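Local coordinates for SWD1-like protein (Myceliophthora thermophila, PDB 6E29), which probably serves, through its WD-repeat beta-propeller domain, as a structural subunit of the COMPASS histone H3 methyltransferase complex, at residues S25-F39 and S42-L54. Residues are numbered along the deposited sequence; the frame is centred on the assembly and turned at random.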
loop_
_atom_site.group_PDB
_atom_site.type_symbol
_atom_site.label_atom_id
_atom_site.label_comp_id
_atom_site.label_asym_id
_atom_site.label_seq_id
_atom_site.Cartn_x
_atom_site.Cartn_y
_atom_site.Cartn_z
ATOM N N SER B 25 -17.967 -12.127 -0.135
ATOM C CA SER B 25 -17.907 -12.930 -1.350
ATOM C C SER B 25 -16.554 -13.641 -1.329
ATOM O O SER B 25 -15.525 -13.018 -1.576
ATOM C CB SER B 25 -18.085 -12.067 -2.597
ATOM O OG SER B 25 -17.893 -12.859 -3.760
ATOM N N GLY B 26 -16.548 -14.924 -0.998
ATOM C CA GLY B 26 -15.234 -15.568 -0.791
ATOM C C GLY B 26 -14.516 -14.961 0.409
ATOM O O GLY B 26 -15.058 -14.128 1.136
ATOM N N HIS B 27 -13.263 -15.406 0.609
ATOM C CA HIS B 27 -12.428 -14.918 1.713
ATOM C C HIS B 27 -11.671 -13.677 1.231
ATOM O O HIS B 27 -10.709 -13.787 0.471
ATOM C CB HIS B 27 -11.469 -16.017 2.160
ATOM C CG HIS B 27 -10.789 -15.748 3.463
ATOM N ND1 HIS B 27 -9.768 -14.830 3.609
ATOM C CD2 HIS B 27 -10.980 -16.296 4.688
ATOM C CE1 HIS B 27 -9.355 -14.829 4.866
ATOM N NE2 HIS B 27 -10.078 -15.706 5.542
ATOM N N SER B 28 -12.081 -12.495 1.693
ATOM C CA SER B 28 -11.451 -11.262 1.243
ATOM C C SER B 28 -10.074 -11.109 1.883
ATOM O O SER B 28 -9.925 -11.267 3.098
ATOM C CB SER B 28 -12.331 -10.065 1.588
ATOM O OG SER B 28 -13.538 -10.117 0.842
ATOM N N THR B 29 -9.072 -10.781 1.068
ATOM C CA THR B 29 -7.735 -10.523 1.582
ATOM C C THR B 29 -7.370 -9.054 1.513
ATOM O O THR B 29 -6.416 -8.648 2.170
ATOM C CB THR B 29 -6.657 -11.301 0.809
ATOM O OG1 THR B 29 -6.708 -10.955 -0.583
ATOM C CG2 THR B 29 -6.844 -12.766 0.957
ATOM N N CYS B 30 -8.116 -8.262 0.757
ATOM C CA CYS B 30 -7.778 -6.861 0.529
ATOM C C CYS B 30 -9.046 -6.145 0.070
ATOM O O CYS B 30 -9.873 -6.761 -0.603
ATOM C CB CYS B 30 -6.644 -6.793 -0.506
ATOM S SG CYS B 30 -6.220 -5.225 -1.306
ATOM N N VAL B 31 -9.150 -4.841 0.352
ATOM C CA VAL B 31 -10.247 -4.001 -0.150
ATOM C C VAL B 31 -9.682 -2.638 -0.511
ATOM O O VAL B 31 -8.673 -2.222 0.038
ATOM C CB VAL B 31 -11.357 -3.793 0.879
ATOM C CG1 VAL B 31 -12.262 -4.999 0.889
ATOM C CG2 VAL B 31 -10.720 -3.497 2.222
ATOM N N ARG B 32 -10.362 -1.927 -1.413
ATOM C CA ARG B 32 -9.958 -0.583 -1.833
ATOM C C ARG B 32 -11.169 0.097 -2.462
ATOM O O ARG B 32 -11.762 -0.460 -3.388
ATOM C CB ARG B 32 -8.813 -0.579 -2.891
ATOM C CG ARG B 32 -8.183 0.777 -3.072
ATOM C CD ARG B 32 -7.007 0.900 -2.045
ATOM N NE ARG B 32 -6.410 2.228 -1.955
ATOM C CZ ARG B 32 -5.246 2.577 -2.504
ATOM N NH1 ARG B 32 -4.545 1.690 -3.229
ATOM N NH2 ARG B 32 -4.784 3.824 -2.315
ATOM N N PHE B 33 -11.531 1.276 -1.952
ATOM C CA PHE B 33 -12.602 2.079 -2.570
ATOM C C PHE B 33 -12.066 2.793 -3.810
ATOM O O PHE B 33 -10.889 3.145 -3.854
ATOM C CB PHE B 33 -13.100 3.134 -1.583
ATOM C CG PHE B 33 -13.875 2.574 -0.426
ATOM C CD1 PHE B 33 -15.228 2.306 -0.594
ATOM C CD2 PHE B 33 -13.295 2.368 0.836
ATOM C CE1 PHE B 33 -16.039 1.776 0.475
ATOM C CE2 PHE B 33 -14.117 1.859 1.914
ATOM C CZ PHE B 33 -15.498 1.569 1.702
ATOM N N ASN B 34 -12.933 3.033 -4.815
ATOM C CA ASN B 34 -12.508 3.904 -5.922
ATOM C C ASN B 34 -12.575 5.355 -5.430
ATOM O O ASN B 34 -12.919 5.628 -4.276
ATOM C CB ASN B 34 -13.327 3.623 -7.199
ATOM C CG ASN B 34 -14.791 4.096 -7.102
ATOM O OD1 ASN B 34 -15.277 4.430 -6.029
ATOM N ND2 ASN B 34 -15.501 4.110 -8.249
ATOM N N ARG B 35 -12.185 6.310 -6.270
ATOM C CA ARG B 35 -12.023 7.668 -5.740
ATOM C C ARG B 35 -13.347 8.372 -5.529
ATOM O O ARG B 35 -13.479 9.186 -4.596
ATOM C CB ARG B 35 -11.136 8.488 -6.684
ATOM C CG ARG B 35 -9.865 7.750 -7.020
ATOM C CD ARG B 35 -8.709 8.619 -7.512
ATOM N NE ARG B 35 -7.459 8.081 -6.977
ATOM C CZ ARG B 35 -6.923 6.912 -7.327
ATOM N NH1 ARG B 35 -7.512 6.134 -8.238
ATOM N NH2 ARG B 35 -5.797 6.504 -6.748
ATOM N N LYS B 36 -14.338 8.085 -6.366
ATOM C CA LYS B 36 -15.649 8.677 -6.126
ATOM C C LYS B 36 -16.332 8.053 -4.927
ATOM O O LYS B 36 -17.201 8.681 -4.334
ATOM C CB LYS B 36 -16.562 8.543 -7.357
ATOM C CG LYS B 36 -16.360 9.667 -8.397
ATOM C CD LYS B 36 -17.078 9.396 -9.736
ATOM C CE LYS B 36 -18.378 10.177 -9.830
ATOM N NZ LYS B 36 -19.307 9.610 -8.794
ATOM N N GLY B 37 -15.925 6.850 -4.534
ATOM C CA GLY B 37 -16.493 6.204 -3.386
ATOM C C GLY B 37 -17.813 5.518 -3.659
ATOM O O GLY B 37 -18.535 5.226 -2.714
ATOM N N ASP B 38 -18.179 5.285 -4.932
ATOM C CA ASP B 38 -19.421 4.547 -5.201
ATOM C C ASP B 38 -19.188 3.060 -5.430
ATOM O O ASP B 38 -20.158 2.296 -5.607
ATOM C CB ASP B 38 -20.168 5.170 -6.393
ATOM C CG ASP B 38 -19.282 5.449 -7.586
ATOM O OD1 ASP B 38 -18.042 5.223 -7.528
ATOM O OD2 ASP B 38 -19.846 5.941 -8.597
ATOM N N PHE B 39 -17.932 2.626 -5.443
ATOM C CA PHE B 39 -17.592 1.232 -5.684
ATOM C C PHE B 39 -16.447 0.800 -4.769
ATOM O O PHE B 39 -15.567 1.590 -4.405
ATOM C CB PHE B 39 -17.172 0.970 -7.164
ATOM C CG PHE B 39 -18.277 1.048 -8.133
ATOM C CD1 PHE B 39 -19.097 -0.039 -8.335
ATOM C CD2 PHE B 39 -18.520 2.217 -8.852
ATOM C CE1 PHE B 39 -20.146 0.033 -9.261
ATOM C CE2 PHE B 39 -19.596 2.290 -9.773
ATOM C CZ PHE B 39 -20.382 1.206 -9.959
ATOM N N SER B 42 -12.756 -5.830 -3.922
ATOM C CA SER B 42 -12.334 -6.839 -2.963
ATOM C C SER B 42 -11.498 -7.886 -3.693
ATOM O O SER B 42 -11.826 -8.285 -4.810
ATOM C CB SER B 42 -13.578 -7.474 -2.286
ATOM O OG SER B 42 -13.204 -8.473 -1.379
ATOM N N GLY B 43 -10.402 -8.334 -3.087
ATOM C CA GLY B 43 -9.612 -9.425 -3.646
ATOM C C GLY B 43 -9.729 -10.576 -2.669
ATOM O O GLY B 43 -9.929 -10.351 -1.463
ATOM N N ARG B 44 -9.648 -11.803 -3.188
ATOM C CA ARG B 44 -9.940 -13.005 -2.411
ATOM C C ARG B 44 -8.755 -13.949 -2.412
ATOM O O ARG B 44 -7.839 -13.852 -3.241
ATOM C CB ARG B 44 -11.193 -13.738 -2.947
ATOM C CG ARG B 44 -12.194 -12.757 -3.556
ATOM C CD ARG B 44 -13.565 -13.287 -3.811
ATOM N NE ARG B 44 -13.614 -14.671 -4.200
ATOM C CZ ARG B 44 -14.726 -15.275 -4.635
ATOM N NH1 ARG B 44 -15.857 -14.583 -4.756
ATOM N NH2 ARG B 44 -14.697 -16.561 -4.961
ATOM N N VAL B 45 -8.807 -14.887 -1.461
ATOM C CA VAL B 45 -7.771 -15.909 -1.340
ATOM C C VAL B 45 -7.585 -16.637 -2.661
ATOM O O VAL B 45 -6.459 -16.979 -3.041
ATOM C CB VAL B 45 -8.127 -16.897 -0.217
ATOM C CG1 VAL B 45 -7.257 -18.167 -0.313
ATOM C CG2 VAL B 45 -8.012 -16.243 1.131
ATOM N N ASP B 46 -8.694 -16.896 -3.383
ATOM C CA ASP B 46 -8.610 -17.691 -4.610
ATOM C C ASP B 46 -8.241 -16.871 -5.855
ATOM O O ASP B 46 -8.343 -17.390 -6.970
ATOM C CB ASP B 46 -9.921 -18.440 -4.867
ATOM C CG ASP B 46 -11.103 -17.510 -5.096
ATOM O OD1 ASP B 46 -10.962 -16.279 -4.956
ATOM O OD2 ASP B 46 -12.190 -18.015 -5.446
ATOM N N GLY B 47 -7.837 -15.618 -5.705
ATOM C CA GLY B 47 -7.432 -14.815 -6.835
ATOM C C GLY B 47 -8.554 -14.062 -7.514
ATOM O O GLY B 47 -8.280 -13.217 -8.376
ATOM N N THR B 48 -9.805 -14.304 -7.134
ATOM C CA THR B 48 -10.894 -13.542 -7.731
ATOM C C THR B 48 -10.937 -12.118 -7.169
ATOM O O THR B 48 -10.630 -11.878 -6.000
ATOM C CB THR B 48 -12.234 -14.236 -7.490
ATOM O OG1 THR B 48 -12.148 -15.599 -7.909
ATOM C CG2 THR B 48 -13.346 -13.538 -8.267
ATOM N N VAL B 49 -11.337 -11.169 -8.018
ATOM C CA VAL B 49 -11.553 -9.788 -7.618
ATOM C C VAL B 49 -13.023 -9.444 -7.788
ATOM O O VAL B 49 -13.624 -9.791 -8.805
ATOM C CB VAL B 49 -10.680 -8.819 -8.430
ATOM C CG1 VAL B 49 -11.029 -7.359 -8.038
ATOM C CG2 VAL B 49 -9.203 -9.116 -8.130
ATOM N N VAL B 50 -13.608 -8.809 -6.764
ATOM C CA VAL B 50 -15.029 -8.503 -6.736
ATOM C C VAL B 50 -15.213 -6.989 -6.693
ATOM O O VAL B 50 -14.535 -6.286 -5.939
ATOM C CB VAL B 50 -15.740 -9.195 -5.552
ATOM C CG1 VAL B 50 -17.242 -8.875 -5.560
ATOM C CG2 VAL B 50 -15.541 -10.698 -5.652
ATOM N N ILE B 51 -16.092 -6.490 -7.541
ATOM C CA ILE B 51 -16.448 -5.080 -7.587
ATOM C C ILE B 51 -17.832 -4.983 -6.957
ATOM O O ILE B 51 -18.791 -5.524 -7.508
ATOM C CB ILE B 51 -16.475 -4.554 -9.027
ATOM C CG1 ILE B 51 -15.112 -4.809 -9.722
ATOM C CG2 ILE B 51 -16.962 -3.112 -9.045
ATOM C CD1 ILE B 51 -13.900 -4.344 -8.834
ATOM N N TRP B 52 -17.932 -4.315 -5.799
ATOM C CA TRP B 52 -19.213 -4.112 -5.112
ATOM C C TRP B 52 -19.768 -2.740 -5.450
ATOM O O TRP B 52 -19.074 -1.735 -5.306
ATOM C CB TRP B 52 -19.044 -4.200 -3.598
ATOM C CG TRP B 52 -18.520 -5.480 -3.103
ATOM C CD1 TRP B 52 -17.204 -5.874 -3.023
ATOM C CD2 TRP B 52 -19.295 -6.553 -2.572
ATOM N NE1 TRP B 52 -17.128 -7.147 -2.493
ATOM C CE2 TRP B 52 -18.393 -7.566 -2.180
ATOM C CE3 TRP B 52 -20.665 -6.744 -2.363
ATOM C CZ2 TRP B 52 -18.826 -8.760 -1.630
ATOM C CZ3 TRP B 52 -21.075 -7.903 -1.800
ATOM C CH2 TRP B 52 -20.161 -8.904 -1.447
ATOM N N ASP B 53 -21.021 -2.700 -5.902
ATOM C CA ASP B 53 -21.756 -1.452 -6.050
ATOM C C ASP B 53 -22.216 -0.999 -4.663
ATOM O O ASP B 53 -23.059 -1.657 -4.054
ATOM C CB ASP B 53 -22.934 -1.700 -6.987
ATOM C CG ASP B 53 -23.701 -0.446 -7.339
ATOM O OD1 ASP B 53 -24.151 -0.329 -8.500
ATOM O OD2 ASP B 53 -23.878 0.422 -6.465
ATOM N N LEU B 54 -21.695 0.146 -4.173
ATOM C CA LEU B 54 -21.983 0.569 -2.790
ATOM C C LEU B 54 -23.417 1.062 -2.615
ATOM O O LEU B 54 -23.948 1.029 -1.505
ATOM C CB LEU B 54 -20.995 1.651 -2.331
ATOM C CG LEU B 54 -19.582 1.082 -2.353
ATOM C CD1 LEU B 54 -18.556 2.071 -1.862
ATOM C CD2 LEU B 54 -19.581 -0.192 -1.510
HETATM O O HOH W 1 -14.714 -10.347 -1.479
HETATM O O HOH W 2 -22.557 2.520 -6.690
#
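The Arg44 guanidinium lies between two layers: Gly26 CA sits 3.8 Å above the centre of one face, and Thr48 CB covers the other nearer the rim. A bend at chi3 (-34°) swings the guanidinium to Asp46, two residues further on, where NE and NH2 grip the carboxylate side-on, NH2 reaching OD2 at 2.9 Å, while NH1 comes within 2.8 Å of Ser25 OG at the guanidinium edge. Replacing Arg44 by an alanine removes the guanidinium, which would probably leave the Asp46 carboxylate without its cationic mate and open a gap between Gly26 and Thr48. Asp46 OD1 also accepts from Thr48 N, on the opposite face of the carboxylate from NE, closing an Asx turn.

Strands 28-33 and 39-44 run antiparallel, their pairing shifted by a classic beta bulge in which Thr29 and Cys30 both face Gly43; Thr29 N donates to Gly43 O at 2.7 Å. Val45 N bonds His27 O at 2.9 Å (N-H...O 146°). At the blade's other end, Leu54 CD1 meets the Phe33 ring edge in plane, 3.4 Å from CE1, and Leu54 N donates a hydrogen bond to Asp38 O at 3.0 Å, from above the carbonyl plane. Backbone bonds thus pin both ends, the salt bridge bracing the turn from within and apolar contact adding to the Leu54 end.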